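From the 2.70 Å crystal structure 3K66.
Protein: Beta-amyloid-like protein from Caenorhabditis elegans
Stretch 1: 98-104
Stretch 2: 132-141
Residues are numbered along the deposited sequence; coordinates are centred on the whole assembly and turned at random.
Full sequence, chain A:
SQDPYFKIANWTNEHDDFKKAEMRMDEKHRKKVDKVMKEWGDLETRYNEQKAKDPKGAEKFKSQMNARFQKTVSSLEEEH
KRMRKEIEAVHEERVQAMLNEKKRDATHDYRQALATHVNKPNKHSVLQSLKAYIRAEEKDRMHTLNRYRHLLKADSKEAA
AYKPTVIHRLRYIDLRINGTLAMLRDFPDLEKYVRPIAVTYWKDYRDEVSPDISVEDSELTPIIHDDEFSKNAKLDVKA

Stretch 1, residues 98-104: MLNEKKR
Stretch 2 132-141: AYIRAEEKDR

Two antiparallel helices can pack closely when a small residue sits where the backbones come nearest and a long charged side chain reaches acids on its partner. Residues 98-104 and 132-141 of this chain illustrate the principle. Both are helical throughout, with phi/psi near -60/-45 and i to i+4 backbone hydrogen bonds such as Lys-103 N to Leu-99 O (3.1 Å) and Asp-140 N to Ala-136 O (3.2 Å). Their axes approach to 8.8 Å at 158°, and the register pairs Leu-99 CA with Asp-140 CA (6.5 Å) and Lys-103 CA with Ala-136 CA (5.6 Å).

Leu-99 (chi1 m, chi2 t) points toward the partner and makes apolar contact: its CD2 lies 3.7 Å from Lys-139 CB, and its CD1 3.9 Å from Asp-140 CA. Its carbonyl is bridged to the other backbone by a water, which donates to Leu-99 O at 2.5 Å and, weakly, to Ala-136 O at 2.7 Å. Asn-100 and Glu-101 make no contact with the second helix. Lys-102 (chi1 m), modelled only to CG, brings its CB to 4.3 Å from Ala-136 CB.

Lys-103 does most of the work. Its CB leaves sideways, but an m, t, t, t chain carries the amine to the acids. On the way, CG passes 4.1 Å from Ala-136 CB. NZ then forms a salt bridge and very short hydrogen bond with Asp-140 OD2 (2.4 Å; Asp-140 chi1 t), and a second salt bridge with Glu-137 OE1 (2.8 Å; Glu-137 chi1 m, chi2 m), although that oxygen sits too close to Lys-103 CE for its position to be secure. Tyr-133 (chi1 t) presents its ring edge to Lys-103 O, 4.1 Å from CD1, while its OH donates a weak hydrogen bond to Glu-137 OE2 (2.6 Å). Arg-104 (all t through chi3) points away.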

ATOM      1  N   MET A  98       0.193  -9.191  -7.780  1.00 70.01           N
ATOM      2  CA  MET A  98      -0.153  -8.551  -9.042  1.00 69.98           C
ATOM      3  C   MET A  98       1.088  -7.928  -9.681  1.00 70.93           C
ATOM      4  O   MET A  98       1.320  -8.068 -10.885  1.00 71.62           O
ATOM      5  CB  MET A  98      -1.222  -7.493  -8.814  1.00 69.44           C
ATOM      6  N   LEU A  99       1.887  -7.243  -8.871  1.00 71.81           N
ATOM      7  CA  LEU A  99       3.113  -6.619  -9.359  1.00 73.64           C
ATOM      8  C   LEU A  99       4.092  -7.664  -9.910  1.00 73.01           C
ATOM      9  O   LEU A  99       4.690  -7.461 -10.972  1.00 72.66           O
ATOM     10  CB  LEU A  99       3.784  -5.809  -8.245  1.00 76.76           C
ATOM     11  CG  LEU A  99       3.172  -4.440  -7.946  1.00 80.37           C
ATOM     12  CD1 LEU A  99       3.827  -3.873  -6.693  1.00 82.03           C
ATOM     13  CD2 LEU A  99       3.341  -3.507  -9.146  1.00 81.06           C
ATOM     14  N   ASN A 100       4.264  -8.767  -9.184  1.00 70.52           N
ATOM     15  CA  ASN A 100       5.152  -9.838  -9.636  1.00 69.22           C
ATOM     16  C   ASN A 100       4.685 -10.394 -10.990  1.00 68.84           C
ATOM     17  O   ASN A 100       5.487 -10.617 -11.896  1.00 68.02           O
ATOM     18  CB  ASN A 100       5.194 -10.981  -8.606  1.00 67.10           C
ATOM     19  CG  ASN A 100       6.220 -10.743  -7.509  1.00 65.17           C
ATOM     20  OD1 ASN A 100       7.283 -10.170  -7.755  1.00 62.58           O
ATOM     21  ND2 ASN A 100       5.924 -11.206  -6.309  1.00 65.49           N
ATOM     22  N   GLU A 101       3.378 -10.601 -11.123  1.00 69.43           N
ATOM     23  CA  GLU A 101       2.816 -11.133 -12.352  1.00 70.07           C
ATOM     24  C   GLU A 101       3.253 -10.288 -13.523  1.00 68.62           C
ATOM     25  O   GLU A 101       3.766 -10.809 -14.512  1.00 70.51           O
ATOM     26  CB  GLU A 101       1.298 -11.144 -12.275  1.00 73.05           C
ATOM     27  CG  GLU A 101       0.613 -11.841 -13.428  1.00 77.95           C
ATOM     28  CD  GLU A 101      -0.901 -11.803 -13.285  1.00 82.00           C
ATOM     29  OE1 GLU A 101      -1.505 -10.749 -13.574  1.00 83.98           O
ATOM     30  OE2 GLU A 101      -1.477 -12.824 -12.849  1.00 83.74           O
ATOM     31  N   LYS A 102       3.036  -8.979 -13.413  1.00 65.20           N
ATOM     32  CA  LYS A 102       3.445  -8.062 -14.471  1.00 63.93           C
ATOM     33  C   LYS A 102       4.929  -8.245 -14.796  1.00 60.77           C
ATOM     34  O   LYS A 102       5.319  -8.253 -15.966  1.00 59.85           O
ATOM     35  CB  LYS A 102       3.174  -6.605 -14.074  1.00 64.05           C
ATOM     36  CG  LYS A 102       1.787  -6.300 -14.172  1.00 69.70           C
ATOM     37  N   LYS A 103       5.747  -8.407 -13.757  1.00 58.96           N
ATOM     38  CA  LYS A 103       7.190  -8.606 -13.919  1.00 60.79           C
ATOM     39  C   LYS A 103       7.450  -9.864 -14.711  1.00 61.41           C
ATOM     40  O   LYS A 103       8.236  -9.873 -15.645  1.00 59.12           O
ATOM     41  CB  LYS A 103       7.880  -8.746 -12.561  1.00 58.70           C
ATOM     42  CG  LYS A 103       8.172  -7.451 -11.852  1.00 59.08           C
ATOM     43  CD  LYS A 103       8.909  -7.704 -10.551  1.00 59.25           C
ATOM     44  CE  LYS A 103       8.914  -6.470  -9.661  1.00 61.08           C
ATOM     45  NZ  LYS A 103       9.654  -6.713  -8.400  1.00 63.39           N
ATOM     46  N   ARG A 104       6.773 -10.926 -14.292  1.00 67.05           N
ATOM     47  CA  ARG A 104       6.866 -12.245 -14.899  1.00 71.43           C
ATOM     48  C   ARG A 104       6.533 -12.118 -16.367  1.00 71.40           C
ATOM     49  O   ARG A 104       7.350 -12.400 -17.236  1.00 72.27           O
ATOM     50  CB  ARG A 104       5.866 -13.165 -14.205  1.00 74.56           C
ATOM     51  CG  ARG A 104       5.960 -14.640 -14.533  1.00 82.22           C
ATOM     52  CD  ARG A 104       4.785 -15.384 -13.896  1.00 89.52           C
ATOM     53  NE  ARG A 104       4.770 -16.813 -14.210  1.00 94.80           N
ATOM     54  CZ  ARG A 104       3.780 -17.640 -13.874  1.00 96.29           C
ATOM     55  NH1 ARG A 104       2.724 -17.174 -13.216  1.00 95.06           N
ATOM     56  NH2 ARG A 104       3.842 -18.931 -14.188  1.00 95.58           N
ATOM     57  N   ALA A 132       8.242  -1.940 -20.638  1.00 64.41           N
ATOM     58  CA  ALA A 132       7.154  -2.520 -19.857  1.00 62.21           C
ATOM     59  C   ALA A 132       7.745  -3.152 -18.598  1.00 60.23           C
ATOM     60  O   ALA A 132       7.240  -2.976 -17.482  1.00 57.43           O
ATOM     61  CB  ALA A 132       6.417  -3.562 -20.680  1.00 62.57           C
ATOM     62  N   TYR A 133       8.831  -3.888 -18.789  1.00 56.51           N
ATOM     63  CA  TYR A 133       9.491  -4.539 -17.668  1.00 53.99           C
ATOM     64  C   TYR A 133       9.964  -3.501 -16.665  1.00 53.17           C
ATOM     65  O   TYR A 133       9.860  -3.709 -15.450  1.00 53.22           O
ATOM     66  CB  TYR A 133      10.678  -5.368 -18.159  1.00 52.79           C
ATOM     67  CG  TYR A 133      11.505  -5.902 -17.032  1.00 51.20           C
ATOM     68  CD1 TYR A 133      11.009  -6.881 -16.168  1.00 52.00           C
ATOM     69  CD2 TYR A 133      12.766  -5.374 -16.782  1.00 50.74           C
ATOM     70  CE1 TYR A 133      11.755  -7.310 -15.080  1.00 52.73           C
ATOM     71  CE2 TYR A 133      13.525  -5.785 -15.703  1.00 50.39           C
ATOM     72  CZ  TYR A 133      13.015  -6.754 -14.850  1.00 54.02           C
ATOM     73  OH  TYR A 133      13.772  -7.156 -13.758  1.00 54.52           O
ATOM     74  N   ILE A 134      10.496  -2.394 -17.176  1.00 51.06           N
ATOM     75  CA  ILE A 134      10.983  -1.313 -16.333  1.00 49.20           C
ATOM     76  C   ILE A 134       9.845  -0.697 -15.529  1.00 49.43           C
ATOM     77  O   ILE A 134       9.946  -0.497 -14.321  1.00 49.13           O
ATOM     78  CB  ILE A 134      11.646  -0.212 -17.198  1.00 48.24           C
ATOM     79  CG1 ILE A 134      13.036  -0.689 -17.625  1.00 45.41           C
ATOM     80  CG2 ILE A 134      11.730   1.117 -16.425  1.00 43.22           C
ATOM     81  CD1 ILE A 134      13.765   0.290 -18.490  1.00 43.13           C
ATOM     82  N   ARG A 135       8.756  -0.387 -16.213  1.00 53.15           N
ATOM     83  CA  ARG A 135       7.589   0.202 -15.564  1.00 53.64           C
ATOM     84  C   ARG A 135       7.220  -0.712 -14.405  1.00 53.96           C
ATOM     85  O   ARG A 135       6.998  -0.242 -13.290  1.00 54.45           O
ATOM     86  CB  ARG A 135       6.426   0.284 -16.567  1.00 54.41           C
ATOM     87  CG  ARG A 135       5.924   1.696 -16.835  1.00 56.53           C
ATOM     88  CD  ARG A 135       4.840   1.758 -17.904  1.00 54.70           C
ATOM     89  NE  ARG A 135       5.402   1.621 -19.235  1.00 57.06           N
ATOM     90  CZ  ARG A 135       5.158   0.596 -20.036  1.00 60.22           C
ATOM     91  NH1 ARG A 135       4.351  -0.372 -19.615  1.00 60.26           N
ATOM     92  NH2 ARG A 135       5.724   0.542 -21.244  1.00 60.69           N
ATOM     93  N   ALA A 136       7.187  -2.020 -14.674  1.00 54.15           N
ATOM     94  CA  ALA A 136       6.823  -3.023 -13.666  1.00 55.45           C
ATOM     95  C   ALA A 136       7.670  -2.960 -12.406  1.00 55.66           C
ATOM     96  O   ALA A 136       7.148  -2.835 -11.300  1.00 55.89           O
ATOM     97  CB  ALA A 136       6.897  -4.420 -14.262  1.00 55.59           C
ATOM     98  N   GLU A 137       8.980  -3.085 -12.571  1.00 53.65           N
ATOM     99  CA  GLU A 137       9.872  -3.018 -11.425  1.00 54.22           C
ATOM    100  C   GLU A 137       9.734  -1.661 -10.714  1.00 55.31           C
ATOM    101  O   GLU A 137       9.624  -1.597  -9.481  1.00 53.77           O
ATOM    102  CB  GLU A 137      11.316  -3.245 -11.870  1.00 52.69           C
ATOM    103  CG  GLU A 137      11.545  -4.646 -12.388  1.00 52.36           C
ATOM    104  CD  GLU A 137      11.851  -5.617 -11.275  1.00 54.27           C
ATOM    105  OE1 GLU A 137      11.459  -5.340 -10.124  1.00 54.36           O
ATOM    106  OE2 GLU A 137      12.484  -6.663 -11.539  1.00 57.30           O
ATOM    107  N   GLU A 138       9.712  -0.576 -11.487  1.00 56.78           N
ATOM    108  CA  GLU A 138       9.596   0.742 -10.882  1.00 58.03           C
ATOM    109  C   GLU A 138       8.276   0.904 -10.099  1.00 58.34           C
ATOM    110  O   GLU A 138       8.248   1.584  -9.076  1.00 56.63           O
ATOM    111  CB  GLU A 138       9.771   1.829 -11.943  1.00 56.90           C
ATOM    112  CG  GLU A 138      10.760   2.933 -11.524  1.00 61.67           C
ATOM    113  CD  GLU A 138      12.182   2.419 -11.261  1.00 62.60           C
ATOM    114  OE1 GLU A 138      12.729   1.678 -12.091  1.00 64.67           O
ATOM    115  OE2 GLU A 138      12.764   2.765 -10.228  1.00 64.35           O
ATOM    116  N   LYS A 139       7.194   0.278 -10.570  1.00 59.52           N
ATOM    117  CA  LYS A 139       5.916   0.341  -9.849  1.00 60.32           C
ATOM    118  C   LYS A 139       6.131  -0.343  -8.504  1.00 60.02           C
ATOM    119  O   LYS A 139       5.574   0.050  -7.486  1.00 60.28           O
ATOM    120  CB  LYS A 139       4.811  -0.394 -10.612  1.00 61.48           C
ATOM    121  CG  LYS A 139       4.316   0.415 -11.676  1.00 63.90           C
ATOM    122  N   ASP A 140       6.949  -1.385  -8.510  1.00 60.28           N
ATOM    123  CA  ASP A 140       7.245  -2.116  -7.284  1.00 59.59           C
ATOM    124  C   ASP A 140       7.942  -1.167  -6.304  1.00 58.90           C
ATOM    125  O   ASP A 140       7.636  -1.143  -5.111  1.00 58.98           O
ATOM    126  CB  ASP A 140       8.137  -3.328  -7.589  1.00 58.78           C
ATOM    127  CG  ASP A 140       8.276  -4.271  -6.408  1.00 59.06           C
ATOM    128  OD1 ASP A 140       7.753  -3.972  -5.309  1.00 57.76           O
ATOM    129  OD2 ASP A 140       8.920  -5.322  -6.579  1.00 56.76           O
ATOM    130  N   ARG A 141       8.894  -0.392  -6.811  1.00 57.77           N
ATOM    131  CA  ARG A 141       9.635   0.553  -5.981  1.00 57.94           C
ATOM    132  C   ARG A 141       8.661   1.560  -5.373  1.00 58.55           C
ATOM    133  O   ARG A 141       8.570   1.706  -4.162  1.00 59.04           O
ATOM    134  CB  ARG A 141      10.700   1.272  -6.827  1.00 55.30           C
ATOM    135  CG  ARG A 141      11.650   2.194  -6.093  1.00 53.77           C
ATOM    136  CD  ARG A 141      12.755   2.581  -7.031  1.00 51.81           C
ATOM    137  NE  ARG A 141      13.686   3.554  -6.500  1.00 54.89           N
ATOM    138  CZ  ARG A 141      13.409   4.839  -6.307  1.00 56.26           C
ATOM    139  NH1 ARG A 141      12.209   5.318  -6.601  1.00 56.27           N
ATOM    140  NH2 ARG A 141      14.345   5.651  -5.818  1.00 56.41           N
TER
HETATM  141  O   HOH W   1       6.026  -5.320 -11.243  1.00 99.99           O